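Local coordinates for protein cytosine-specific methyltransferase (Escherichia coli O157:H7 EDL933, PDB 3G7U) that probably methylates cytosine in DNA at carbon 5, taking the methyl group from S-adenosyl-L-methionine, at residues V12-G18 and S350-A356; H35-T39 and H342-Q346; L57-K63 and R105-L110; K229-P235 and F330-F334. One frame throughout, in Å; residues are numbered along the deposited sequence. Where two conformers were deposited one is given.

Contact 1 of 4, residues V12-G18 and S350-A356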
loop_
_atom_site.group_PDB
_atom_site.type_symbol
_atom_site.label_atom_id
_atom_site.label_comp_id
_atom_site.label_asym_id
_atom_site.label_seq_id
_atom_site.Cartn_x
_atom_site.Cartn_y
_atom_site.Cartn_z
ATOM N N VAL A 12 -4.296 -4.509 -3.795
ATOM C CA VAL A 12 -5.215 -4.889 -2.693
ATOM C C VAL A 12 -5.742 -3.730 -1.886
ATOM O O VAL A 12 -6.703 -3.895 -1.138
ATOM C CB VAL A 12 -4.541 -5.856 -1.658
ATOM C CG1 VAL A 12 -4.177 -7.131 -2.347
ATOM C CG2 VAL A 12 -3.307 -5.206 -1.006
ATOM N N GLY A 13 -5.144 -2.554 -2.072
ATOM C CA GLY A 13 -5.699 -1.333 -1.505
ATOM C C GLY A 13 -4.874 -0.633 -0.436
ATOM O O GLY A 13 -5.440 -0.008 0.463
ATOM N N GLY A 14 -3.553 -0.741 -0.508
ATOM C CA GLY A 14 -2.690 0.090 0.358
ATOM C C GLY A 14 -2.994 1.598 0.195
ATOM O O GLY A 14 -3.207 2.297 1.180
ATOM N N LEU A 15 -3.004 2.087 -1.046
ATOM C CA LEU A 15 -3.244 3.512 -1.295
ATOM C C LEU A 15 -4.707 3.829 -1.012
ATOM O O LEU A 15 -5.012 4.894 -0.504
ATOM C CB LEU A 15 -2.896 3.833 -2.757
ATOM C CG LEU A 15 -2.868 5.294 -3.140
ATOM C CD1 LEU A 15 -1.609 5.959 -2.467
ATOM C CD2 LEU A 15 -2.742 5.380 -4.664
ATOM N N SER A 16 -5.600 2.881 -1.314
ATOM C CA SER A 16 -7.037 3.020 -1.000
ATOM C C SER A 16 -7.275 3.214 0.489
ATOM O O SER A 16 -8.093 4.061 0.918
ATOM C CB SER A 16 -7.829 1.786 -1.419
ATOM O OG SER A 16 -8.049 1.782 -2.815
ATOM N N LEU A 17 -6.574 2.433 1.298
ATOM C CA LEU A 17 -6.768 2.527 2.773
ATOM C C LEU A 17 -6.244 3.881 3.252
ATOM O O LEU A 17 -6.840 4.521 4.116
ATOM C CB LEU A 17 -6.033 1.392 3.490
ATOM C CG LEU A 17 -6.098 1.458 5.026
ATOM C CD1 LEU A 17 -7.580 1.583 5.501
ATOM C CD2 LEU A 17 -5.396 0.232 5.633
ATOM N N GLY A 18 -5.123 4.309 2.684
ATOM C CA GLY A 18 -4.610 5.662 2.954
ATOM C C GLY A 18 -5.653 6.723 2.615
ATOM O O GLY A 18 -5.894 7.627 3.413
ATOM N N SER A 350 2.298 -3.128 -2.453
ATOM C CA SER A 350 1.466 -2.057 -1.940
ATOM C C SER A 350 2.281 -0.856 -1.502
ATOM O O SER A 350 3.422 -0.997 -1.049
ATOM C CB SER A 350 0.635 -2.554 -0.751
ATOM O OG SER A 350 -0.327 -3.493 -1.194
ATOM N N VAL A 351 1.674 0.323 -1.622
ATOM C CA VAL A 351 2.131 1.493 -0.908
ATOM C C VAL A 351 1.803 1.219 0.547
ATOM O O VAL A 351 0.728 0.673 0.831
ATOM C CB VAL A 351 1.334 2.754 -1.322
ATOM C CG1 VAL A 351 1.846 4.003 -0.576
ATOM C CG2 VAL A 351 1.444 2.969 -2.772
ATOM N N SER A 352 2.675 1.623 1.473
ATOM C CA SER A 352 2.311 1.569 2.925
ATOM C C SER A 352 1.069 2.401 3.208
ATOM O O SER A 352 1.049 3.586 2.825
ATOM C CB SER A 352 3.427 2.160 3.794
ATOM O OG SER A 352 2.943 2.182 5.124
ATOM N N PRO A 353 0.045 1.820 3.858
ATOM C CA PRO A 353 -1.122 2.628 4.223
ATOM C C PRO A 353 -0.811 3.827 5.132
ATOM O O PRO A 353 -1.550 4.809 5.142
ATOM C CB PRO A 353 -2.026 1.651 4.961
ATOM C CG PRO A 353 -1.730 0.342 4.352
ATOM C CD PRO A 353 -0.200 0.378 4.073
ATOM N N ILE A 354 0.230 3.704 5.943
ATOM C CA ILE A 354 0.594 4.794 6.858
ATOM C C ILE A 354 1.128 6.011 6.069
ATOM O O ILE A 354 0.695 7.137 6.309
ATOM C CB ILE A 354 1.630 4.275 7.867
ATOM C CG1 ILE A 354 0.978 3.222 8.757
ATOM C CG2 ILE A 354 2.253 5.468 8.651
ATOM C CD1 ILE A 354 1.997 2.560 9.773
ATOM N N VAL A 355 2.049 5.770 5.134
ATOM C CA VAL A 355 2.560 6.783 4.223
ATOM C C VAL A 355 1.424 7.354 3.370
ATOM O O VAL A 355 1.251 8.575 3.299
ATOM C CB VAL A 355 3.632 6.214 3.300
ATOM C CG1 VAL A 355 4.038 7.248 2.258
ATOM C CG2 VAL A 355 4.853 5.758 4.116
ATOM N N ALA A 356 0.623 6.466 2.765
ATOM C CA ALA A 356 -0.513 6.910 1.946
ATOM C C ALA A 356 -1.457 7.820 2.721
ATOM O O ALA A 356 -1.830 8.890 2.198
ATOM C CB ALA A 356 -1.279 5.695 1.345
HETATM O O HOH W 1 -2.157 -2.104 -2.830
HETATM O O HOH W 2 -0.989 0.505 -2.899
#
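Gly18 and Ala356 bring the two backbones to 4.4 Å between their CA atoms, where the starts of helix 14-22 and helix 353-367 lie against each other. Neither Gly14 nor Gly18 has a side chain to hold the chains apart: Gly14 CA comes within 3.5 Å of Val351 O as a CA-H...O contact, and Gly18 CA rests on the methyl of Ala356. Two waters tie the start of helix 14-22 to the loop before helix 353-367. One accepts from Gly14 N and gives a 2.8 Å bond to Ser350 OG, a hydroxyl that is also bonded to Gln346 O; the second accepts from both Leu15 N and Val351 N, at 3.2 Å and 3.0 Å. Here the glycine-rich loop of motif one of the C5-methyltransferases meets motif ten near the C-terminus, a pairing that in relatives shapes the cofactor pocket. The leucines reach across at different places. Leu17, its CG trans to the backbone N (chi1 176°), lays CD2 on Pro353 CB at 3.7 Å, while CD1 of Leu15 touches Ala356 CB at 3.8 Å and more distantly Val351 CG2. At the loop end, Val12 CG2 lies 3.4 Å from Ser350 OG.

Contact 2 of 4, residues H35-T39 and H342-Q346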
loop_
_atom_site.group_PDB
_atom_site.type_symbol
_atom_site.label_atom_id
_atom_site.label_comp_id
_atom_site.label_asym_id
_atom_site.label_seq_id
_atom_site.Cartn_x
_atom_site.Cartn_y
_atom_site.Cartn_z
ATOM N N HIS A 35 -6.729 -11.954 -8.085
ATOM C CA HIS A 35 -6.507 -12.109 -6.658
ATOM C C HIS A 35 -6.424 -10.770 -5.900
ATOM O O HIS A 35 -6.967 -10.640 -4.798
ATOM C CB HIS A 35 -5.223 -12.900 -6.407
ATOM C CG HIS A 35 -5.287 -14.294 -6.932
ATOM N ND1 HIS A 35 -6.107 -15.254 -6.380
ATOM C CD2 HIS A 35 -4.682 -14.876 -7.991
ATOM C CE1 HIS A 35 -5.979 -16.380 -7.055
ATOM N NE2 HIS A 35 -5.117 -16.179 -8.035
ATOM N N ALA A 36 -5.707 -9.817 -6.491
ATOM C CA ALA A 36 -5.561 -8.491 -5.918
ATOM C C ALA A 36 -6.909 -7.820 -5.816
ATOM O O ALA A 36 -7.275 -7.324 -4.753
ATOM C CB ALA A 36 -4.611 -7.659 -6.737
ATOM N N ILE A 37 -7.694 -7.837 -6.901
ATOM C CA ILE A 37 -8.977 -7.146 -6.808
ATOM C C ILE A 37 -10.000 -7.858 -5.925
ATOM O O ILE A 37 -10.825 -7.199 -5.271
ATOM C CB ILE A 37 -9.615 -6.823 -8.194
ATOM C CG1 ILE A 37 -10.578 -5.631 -8.053
ATOM C CG2 ILE A 37 -10.289 -8.068 -8.821
ATOM C CD1 ILE A 37 -11.160 -5.192 -9.358
ATOM N N ASN A 38 -9.961 -9.189 -5.857
ATOM C CA ASN A 38 -10.814 -9.881 -4.917
ATOM C C ASN A 38 -10.444 -9.480 -3.508
ATOM O O ASN A 38 -11.310 -9.274 -2.663
ATOM C CB ASN A 38 -10.686 -11.403 -5.099
ATOM C CG ASN A 38 -11.436 -11.891 -6.318
ATOM O OD1 ASN A 38 -12.233 -11.150 -6.905
ATOM N ND2 ASN A 38 -11.183 -13.137 -6.713
ATOM N N THR A 39 -9.157 -9.369 -3.246
ATOM C CA THR A 39 -8.757 -8.932 -1.894
ATOM C C THR A 39 -9.175 -7.485 -1.586
ATOM O O THR A 39 -9.591 -7.156 -0.461
ATOM C CB THR A 39 -7.260 -9.161 -1.629
ATOM O OG1 THR A 39 -7.033 -10.578 -1.662
ATOM C CG2 THR A 39 -6.859 -8.592 -0.266
ATOM N N HIS A 342 0.544 -15.655 -2.410
ATOM C CA HIS A 342 -0.226 -14.497 -2.876
ATOM C C HIS A 342 -0.168 -13.343 -1.905
ATOM O O HIS A 342 0.018 -12.226 -2.333
ATOM C CB HIS A 342 -1.675 -14.865 -3.189
ATOM C CG HIS A 342 -1.816 -15.651 -4.456
ATOM N ND1 HIS A 342 -1.397 -15.162 -5.676
ATOM C CD2 HIS A 342 -2.296 -16.895 -4.690
ATOM C CE1 HIS A 342 -1.622 -16.072 -6.609
ATOM N NE2 HIS A 342 -2.169 -17.131 -6.038
ATOM N N SER A 343 -0.297 -13.617 -0.608
ATOM C CA SER A 343 -0.329 -12.530 0.368
ATOM C C SER A 343 0.993 -11.747 0.367
ATOM O O SER A 343 0.974 -10.526 0.425
ATOM C CB SER A 343 -0.717 -13.060 1.756
ATOM O OG SER A 343 0.186 -14.079 2.192
ATOM N N PHE A 344 2.140 -12.437 0.255
ATOM C CA PHE A 344 3.429 -11.738 0.239
ATOM C C PHE A 344 3.576 -10.828 -0.968
ATOM O O PHE A 344 4.121 -9.715 -0.856
ATOM C CB PHE A 344 4.594 -12.728 0.275
ATOM C CG PHE A 344 4.941 -13.201 1.658
ATOM C CD1 PHE A 344 4.705 -14.518 2.023
ATOM C CD2 PHE A 344 5.494 -12.342 2.576
ATOM C CE1 PHE A 344 5.017 -14.972 3.281
ATOM C CE2 PHE A 344 5.802 -12.792 3.858
ATOM C CZ PHE A 344 5.558 -14.095 4.204
ATOM N N ARG A 345 3.136 -11.310 -2.127
ATOM C CA ARG A 345 3.045 -10.462 -3.321
ATOM C C ARG A 345 2.093 -9.288 -3.099
ATOM O O ARG A 345 2.473 -8.155 -3.397
ATOM C CB ARG A 345 2.653 -11.266 -4.562
ATOM C CG ARG A 345 3.803 -12.094 -5.100
ATOM C CD ARG A 345 3.306 -13.286 -5.940
ATOM N NE ARG A 345 2.600 -12.865 -7.149
ATOM C CZ ARG A 345 3.190 -12.613 -8.319
ATOM N NH1 ARG A 345 4.513 -12.742 -8.450
ATOM N NH2 ARG A 345 2.454 -12.232 -9.364
ATOM N N GLN A 346 0.894 -9.518 -2.549
ATOM C CA GLN A 346 -0.047 -8.407 -2.301
ATOM C C GLN A 346 0.540 -7.319 -1.396
ATOM O O GLN A 346 0.376 -6.120 -1.647
ATOM C CB GLN A 346 -1.347 -8.924 -1.690
ATOM C CG GLN A 346 -2.132 -9.845 -2.663
ATOM C CD GLN A 346 -3.394 -10.412 -2.073
ATOM O OE1 GLN A 346 -3.504 -10.612 -0.889
ATOM N NE2 GLN A 346 -4.374 -10.656 -2.906
#
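The imidazole of His35 lies face to face over that of His342, with ring centroids 4.1 Å apart and planes 28° from parallel. The closest atoms of the stack are CD2 of His35 and CE1 of His342, at 3.6 Å, and each ring is met off-centre, toward its rim. About one helix turn further along each chain, Gln346 reaches over from the opposite direction to meet Thr39: its extended side chain (chi2 178°) carries NE2 to a 2.9 Å hydrogen bond with Thr39 OG1, which sits somewhat out of the amide plane. The other end of the amide is used as well, since OE1 accepts from His337 N; two partners of opposite kind thus fix which way round the amide lies. NE2 also passes 3.2 Å from His35 O, but at an angle too poor for a hydrogen bond. The ring of His337 meets His342 edge to face. The axes of the two short helical segments cross at -79° and stay 10.9 Å apart, so side chains, Gln346 above all, span the gap. Helix 34-43 follows strand 25-30 of the Rossmann-like methyltransferase sheet; helix 340-348, a C-terminal helix packed against that core, leans its far side on helix 321-328 through Ser343 and Phe344.

Contact 3 of 4, residues L57-K63 and R105-L110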
loop_
_atom_site.group_PDB
_atom_site.type_symbol
_atom_site.label_atom_id
_atom_site.label_comp_id
_atom_site.label_asym_id
_atom_site.label_seq_id
_atom_site.Cartn_x
_atom_site.Cartn_y
_atom_site.Cartn_z
ATOM N N LEU A 57 -10.524 1.760 -21.009
ATOM C CA LEU A 57 -11.349 2.751 -20.288
ATOM C C LEU A 57 -11.178 4.147 -20.870
ATOM O O LEU A 57 -10.123 4.506 -21.401
ATOM C CB LEU A 57 -11.061 2.777 -18.764
ATOM C CG LEU A 57 -11.232 1.444 -18.012
ATOM C CD1 LEU A 57 -10.913 1.642 -16.526
ATOM C CD2 LEU A 57 -12.638 0.773 -18.215
ATOM N N ASN A 58 -12.241 4.942 -20.738
ATOM C CA ASN A 58 -12.193 6.367 -20.983
ATOM C C ASN A 58 -13.209 7.024 -20.052
ATOM O O ASN A 58 -13.920 6.327 -19.309
ATOM C CB ASN A 58 -12.457 6.705 -22.454
ATOM C CG ASN A 58 -13.829 6.267 -22.917
ATOM O OD1 ASN A 58 -14.804 6.372 -22.171
ATOM N ND2 ASN A 58 -13.903 5.733 -24.131
ATOM N N ALA A 59 -13.258 8.359 -20.049
ATOM C CA ALA A 59 -14.115 9.073 -19.121
ATOM C C ALA A 59 -15.585 8.690 -19.269
ATOM O O ALA A 59 -16.293 8.557 -18.274
ATOM C CB ALA A 59 -13.933 10.613 -19.346
ATOM N N GLU A 60 -16.049 8.522 -20.503
ATOM C CA GLU A 60 -17.482 8.207 -20.720
ATOM C C GLU A 60 -17.834 6.802 -20.233
ATOM O O GLU A 60 -18.906 6.574 -19.671
ATOM C CB GLU A 60 -17.871 8.357 -22.199
ATOM C CG GLU A 60 -18.301 9.772 -22.583
ATOM C CD GLU A 60 -19.487 10.306 -21.740
ATOM O OE1 GLU A 60 -20.522 9.613 -21.591
ATOM O OE2 GLU A 60 -19.379 11.437 -21.227
ATOM N N ILE A 61 -16.915 5.865 -20.441
ATOM C CA ILE A 61 -17.140 4.481 -20.007
ATOM C C ILE A 61 -17.218 4.490 -18.488
ATOM O O ILE A 61 -18.135 3.899 -17.866
ATOM C CB ILE A 61 -16.002 3.564 -20.537
ATOM C CG1 ILE A 61 -16.194 3.398 -22.044
ATOM C CG2 ILE A 61 -16.037 2.186 -19.899
ATOM C CD1 ILE A 61 -15.084 2.647 -22.702
ATOM N N ILE A 62 -16.258 5.179 -17.882
ATOM C CA ILE A 62 -16.244 5.288 -16.407
ATOM C C ILE A 62 -17.488 5.941 -15.805
ATOM O O ILE A 62 -18.037 5.458 -14.808
ATOM C CB ILE A 62 -14.926 5.948 -15.903
ATOM C CG1 ILE A 62 -13.794 4.934 -16.095
ATOM C CG2 ILE A 62 -15.056 6.301 -14.433
ATOM C CD1 ILE A 62 -12.368 5.506 -16.009
ATOM N N LYS A 63 -17.957 7.030 -16.412
ATOM C CA LYS A 63 -19.219 7.652 -15.958
ATOM C C LYS A 63 -20.408 6.692 -16.133
ATOM O O LYS A 63 -21.307 6.658 -15.282
ATOM C CB LYS A 63 -19.469 8.974 -16.708
ATOM C CG LYS A 63 -18.489 10.100 -16.371
ATOM C CD LYS A 63 -18.451 11.136 -17.524
ATOM C CE LYS A 63 -17.574 12.332 -17.187
ATOM N NZ LYS A 63 -17.409 13.214 -18.393
ATOM N N ARG A 105 -3.969 9.975 -19.382
ATOM C CA ARG A 105 -5.090 10.230 -20.313
ATOM C C ARG A 105 -6.395 10.318 -19.547
ATOM O O ARG A 105 -7.201 11.226 -19.767
ATOM C CB ARG A 105 -5.147 9.179 -21.421
ATOM C CG ARG A 105 -6.367 9.296 -22.316
ATOM C CD ARG A 105 -6.416 8.191 -23.383
ATOM N NE ARG A 105 -6.419 6.822 -22.832
ATOM C CZ ARG A 105 -7.471 6.217 -22.269
ATOM N NH1 ARG A 105 -8.643 6.851 -22.167
ATOM N NH2 ARG A 105 -7.363 4.965 -21.804
ATOM N N LEU A 106 -6.609 9.380 -18.627
ATOM C CA LEU A 106 -7.820 9.362 -17.812
ATOM C C LEU A 106 -7.941 10.567 -16.921
ATOM O O LEU A 106 -9.023 11.100 -16.745
ATOM C CB LEU A 106 -7.918 8.064 -17.006
ATOM C CG LEU A 106 -8.244 6.839 -17.852
ATOM C CD1 LEU A 106 -8.204 5.577 -17.006
ATOM C CD2 LEU A 106 -9.664 7.007 -18.428
ATOM N N VAL A 107 -6.839 11.013 -16.329
ATOM C CA VAL A 107 -6.878 12.240 -15.549
ATOM C C VAL A 107 -7.337 13.452 -16.435
ATOM O O VAL A 107 -8.143 14.298 -16.023
ATOM C CB VAL A 107 -5.503 12.536 -14.896
ATOM C CG1 VAL A 107 -5.484 13.948 -14.344
ATOM C CG2 VAL A 107 -5.202 11.503 -13.770
ATOM N N SER A 108 -6.790 13.500 -17.630
ATOM C CA SER A 108 -7.037 14.590 -18.555
ATOM C C SER A 108 -8.521 14.581 -18.972
ATOM O O SER A 108 -9.183 15.620 -18.964
ATOM C CB SER A 108 -6.169 14.388 -19.788
ATOM O OG SER A 108 -6.327 15.501 -20.649
ATOM N N GLU A 109 -9.023 13.384 -19.282
ATOM C CA GLU A 109 -10.416 13.195 -19.725
ATOM C C GLU A 109 -11.406 13.440 -18.592
ATOM O O GLU A 109 -12.483 14.014 -18.792
ATOM C CB GLU A 109 -10.590 11.781 -20.286
ATOM C CG GLU A 109 -9.850 11.479 -21.605
ATOM C CD GLU A 109 -10.079 10.061 -22.040
ATOM O OE1 GLU A 109 -10.824 9.378 -21.308
ATOM O OE2 GLU A 109 -9.569 9.622 -23.098
ATOM N N LEU A 110 -11.073 12.992 -17.381
ATOM C CA LEU A 110 -12.007 13.118 -16.274
ATOM C C LEU A 110 -11.949 14.420 -15.509
ATOM O O LEU A 110 -12.905 14.756 -14.804
ATOM C CB LEU A 110 -11.906 11.944 -15.299
ATOM C CG LEU A 110 -12.470 10.596 -15.791
ATOM C CD1 LEU A 110 -11.955 9.411 -14.970
ATOM C CD2 LEU A 110 -14.004 10.661 -15.737
#
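Ala59 and Leu110 mark the close point of two helix ends, with CA atoms 5.4 Å apart and the axes of segments 59-63 and 105-110 crossing at -73°. Both helices belong to the Rossmann-like methyltransferase core: helix 59-66 follows the edge strand 48-50, helix 94-110 leads into strand 114-119, and Ile62 and Leu106 reach down to strand 4-8 of the sheet. Between the helices the packing is aliphatic. Leu110 CD2 presses on the methyl of Ala59 at 3.6 Å, and CD1 of Ile62 touches both Leu106 CD2 and Leu110 CD1, its side chain crossing that of Leu110 at about a right angle. Beside this apolar patch the contact turns polar and is built on the N-terminus of helix 59-66. Asn58 caps it from within, OD1 accepting from Ile61 N. Glu109 supplies a second acceptor from the other helix: its extended side chain sets OE1 2.9 Å from Ala59 N, a first-turn amide of helix 59-66, in a hydrogen bond. The other carboxylate oxygen, OE2, takes a 3.1 Å salt bridge from Arg105 NH1, arriving 43° out of the carboxylate plane. Arg105 is also held through NE by His102 ND1. A bend at chi3 (58°) swings its guanidinium end-on upon one backbone oxygen, NH2 at 2.8 Å and NH1 at 2.9 Å from Leu57 O.

Contact 4 of 4, residues K229-P235 and F330-F334; sequences KLWGQIP and FPDWF
Trp333 is the tight part of this contact, its indole clasped between Ile234 and Pro331. Ile234 CG1 lies over one face, 3.8 Å from the centroid of the five-membered ring in a CH-pi contact, and Pro331 CG backs the opposite face. The tryptophan's CG falls between its own N and carbonyl carbon (chi1 52°), which sends the ring back toward segment 229-235, where NE1 gives a 3.0 Å hydrogen bond to Gly232 O from a position tilted out of the carbonyl plane. That oxygen also accepts from Arg21 of helix 14-22. Pro331 to Phe334 form a type I beta turn at the end of motif IX of the C5-methyltransferases; helix 225-231 lies between motifs VIII and IX, the region that in relatives carries the target recognition domain. The turn is pinned to the helix end twice more. Asp332 N bonds to Leu230 O at 2.8 Å, and Trp231 NE1 gives a 2.8 Å hydrogen bond to Asp332 OD2; the oxygen lies near the indole plane, while the N-H comes from above the carboxylate plane, 42° out of it. The same OD2 makes a salt bridge to Arg326. Pro235 CD is a looser touch, 4.1 Å from Trp333 CH2 and backed by helix 14-22. On the solvent side, exposed Gln233 turns its side chain away, its OE1 accepting from Lys229 NZ at 2.7 Å while that amine also pairs with Glu357.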
loop_
_atom_site.group_PDB
_atom_site.type_symbol
_atom_site.label_atom_id
_atom_site.label_comp_id
_atom_site.label_asym_id
_atom_site.label_seq_id
_atom_site.Cartn_x
_atom_site.Cartn_y
_atom_site.Cartn_z
ATOM N N LYS A 229 -3.427 2.660 14.930
ATOM C CA LYS A 229 -3.549 2.363 13.489
ATOM C C LYS A 229 -3.581 0.848 13.273
ATOM O O LYS A 229 -4.276 0.339 12.393
ATOM C CB LYS A 229 -2.376 2.980 12.726
ATOM C CG LYS A 229 -2.440 4.478 12.642
ATOM C CD LYS A 229 -1.547 5.024 11.535
ATOM C CE LYS A 229 -1.690 6.581 11.441
ATOM N NZ LYS A 229 -3.128 7.014 11.324
ATOM N N LEU A 230 -2.842 0.119 14.103
ATOM C CA LEU A 230 -2.760 -1.345 13.949
ATOM C C LEU A 230 -4.079 -2.054 14.270
ATOM O O LEU A 230 -4.483 -2.952 13.545
ATOM C CB LEU A 230 -1.592 -1.919 14.774
ATOM C CG LEU A 230 -1.152 -3.371 14.557
ATOM C CD1 LEU A 230 -0.462 -3.546 13.171
ATOM C CD2 LEU A 230 -0.161 -3.767 15.662
ATOM N N TRP A 231 -4.756 -1.615 15.335
ATOM C CA TRP A 231 -5.950 -2.270 15.869
ATOM C C TRP A 231 -7.254 -1.483 15.706
ATOM O O TRP A 231 -8.310 -1.962 16.095
ATOM C CB TRP A 231 -5.723 -2.670 17.348
ATOM C CG TRP A 231 -4.557 -3.632 17.471
ATOM C CD1 TRP A 231 -4.291 -4.715 16.640
ATOM C CD2 TRP A 231 -3.503 -3.608 18.442
ATOM N NE1 TRP A 231 -3.135 -5.345 17.051
ATOM C CE2 TRP A 231 -2.629 -4.687 18.143
ATOM C CE3 TRP A 231 -3.203 -2.776 19.534
ATOM C CZ2 TRP A 231 -1.479 -4.958 18.901
ATOM C CZ3 TRP A 231 -2.032 -3.033 20.279
ATOM C CH2 TRP A 231 -1.188 -4.109 19.951
ATOM N N GLY A 232 -7.203 -0.311 15.083
ATOM C CA GLY A 232 -8.412 0.524 14.918
ATOM C C GLY A 232 -8.330 1.445 13.712
ATOM O O GLY A 232 -7.773 1.058 12.666
ATOM N N GLN A 233 -8.871 2.667 13.854
ATOM C CA GLN A 233 -8.929 3.639 12.765
ATOM C C GLN A 233 -9.458 2.977 11.489
ATOM O O GLN A 233 -8.817 3.021 10.412
ATOM C CB GLN A 233 -7.595 4.336 12.557
ATOM C CG GLN A 233 -7.193 5.223 13.746
ATOM C CD GLN A 233 -5.866 5.924 13.540
ATOM O OE1 GLN A 233 -5.385 6.052 12.407
ATOM N NE2 GLN A 233 -5.258 6.388 14.643
ATOM N N ILE A 234 -10.611 2.328 11.648
ATOM C CA ILE A 234 -11.320 1.700 10.537
ATOM C C ILE A 234 -12.238 2.763 9.910
ATOM O O ILE A 234 -13.182 3.200 10.573
ATOM C CB ILE A 234 -12.201 0.513 11.008
ATOM C CG1 ILE A 234 -11.409 -0.496 11.887
ATOM C CG2 ILE A 234 -12.863 -0.152 9.802
ATOM C CD1 ILE A 234 -12.211 -1.658 12.387
ATOM N N PRO A 235 -11.976 3.186 8.650
ATOM C CA PRO A 235 -12.866 4.176 8.016
ATOM C C PRO A 235 -14.274 3.656 7.844
ATOM O O PRO A 235 -14.504 2.433 7.836
ATOM C CB PRO A 235 -12.193 4.446 6.659
ATOM C CG PRO A 235 -10.760 4.025 6.882
ATOM C CD PRO A 235 -10.873 2.820 7.739
ATOM N N PHE A 330 0.251 -2.152 7.309
ATOM C CA PHE A 330 -1.150 -2.534 7.226
ATOM C C PHE A 330 -1.700 -2.838 8.618
ATOM O O PHE A 330 -0.998 -3.360 9.483
ATOM C CB PHE A 330 -1.325 -3.791 6.328
ATOM C CG PHE A 330 -1.370 -3.499 4.849
ATOM C CD1 PHE A 330 -2.588 -3.220 4.213
ATOM C CD2 PHE A 330 -0.209 -3.588 4.104
ATOM C CE1 PHE A 330 -2.615 -2.978 2.840
ATOM C CE2 PHE A 330 -0.217 -3.342 2.745
ATOM C CZ PHE A 330 -1.428 -3.056 2.123
ATOM N N PRO A 331 -2.975 -2.520 8.861
ATOM C CA PRO A 331 -3.530 -2.866 10.165
ATOM C C PRO A 331 -3.821 -4.357 10.293
ATOM O O PRO A 331 -4.013 -5.051 9.285
ATOM C CB PRO A 331 -4.854 -2.116 10.188
ATOM C CG PRO A 331 -5.217 -1.870 8.761
ATOM C CD PRO A 331 -3.963 -1.868 7.972
ATOM N N ASP A 332 -3.877 -4.857 11.522
ATOM C CA ASP A 332 -4.179 -6.273 11.749
ATOM C C ASP A 332 -5.519 -6.746 11.253
ATOM O O ASP A 332 -5.676 -7.936 11.020
ATOM C CB ASP A 332 -4.091 -6.623 13.243
ATOM C CG ASP A 332 -2.692 -6.866 13.699
ATOM O OD1 ASP A 332 -1.763 -6.904 12.869
ATOM O OD2 ASP A 332 -2.507 -7.067 14.928
ATOM N N TRP A 333 -6.477 -5.827 11.086
ATOM C CA TRP A 333 -7.819 -6.182 10.591
ATOM C C TRP A 333 -7.927 -6.277 9.057
ATOM O O TRP A 333 -8.940 -6.709 8.540
ATOM C CB TRP A 333 -8.892 -5.222 11.168
ATOM C CG TRP A 333 -8.611 -3.744 10.980
ATOM C CD1 TRP A 333 -8.061 -2.902 11.890
ATOM C CD2 TRP A 333 -8.885 -2.931 9.798
ATOM N NE1 TRP A 333 -7.997 -1.616 11.385
ATOM C CE2 TRP A 333 -8.496 -1.604 10.108
ATOM C CE3 TRP A 333 -9.447 -3.200 8.535
ATOM C CZ2 TRP A 333 -8.611 -0.544 9.190
ATOM C CZ3 TRP A 333 -9.570 -2.159 7.622
ATOM C CH2 TRP A 333 -9.151 -0.842 7.948
ATOM N N PHE A 334 -6.851 -5.910 8.356
ATOM C CA PHE A 334 -6.819 -6.006 6.896
ATOM C C PHE A 334 -6.608 -7.479 6.539
ATOM O O PHE A 334 -5.733 -8.144 7.082
ATOM C CB PHE A 334 -5.707 -5.107 6.337
ATOM C CG PHE A 334 -5.869 -4.786 4.883
ATOM C CD1 PHE A 334 -6.526 -3.602 4.493
ATOM C CD2 PHE A 334 -5.419 -5.668 3.915
ATOM C CE1 PHE A 334 -6.721 -3.303 3.135
ATOM C CE2 PHE A 334 -5.594 -5.364 2.534
ATOM C CZ PHE A 334 -6.247 -4.181 2.175
#

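In the fold
Contact 1, 3 Å from the centre of the molecule, touches both contact 2 and contact 4, which do not touch each other. Centres of contacts 1 and 4 are 12 Å apart, those of 1 and 2 14 Å. Val12 joins them: CG1 meets Gln346 CD of contact 2 at 3.4 Å, and its O approaches Phe334 of contact 4. Contact 3 stands apart, about 23 Å from contact 1 between centres, where helices 59-66 and 94-110 pack against inner strands 4-8 and 74-77 of the central sheet. Along the chain, contact 1 closes the longest loop, with contact 2 nested in it; contacts 3 and 4 follow in series inside both. The C-terminal helices 340-348 and 353-367 thereby return to the N-terminal Rossmann-like half.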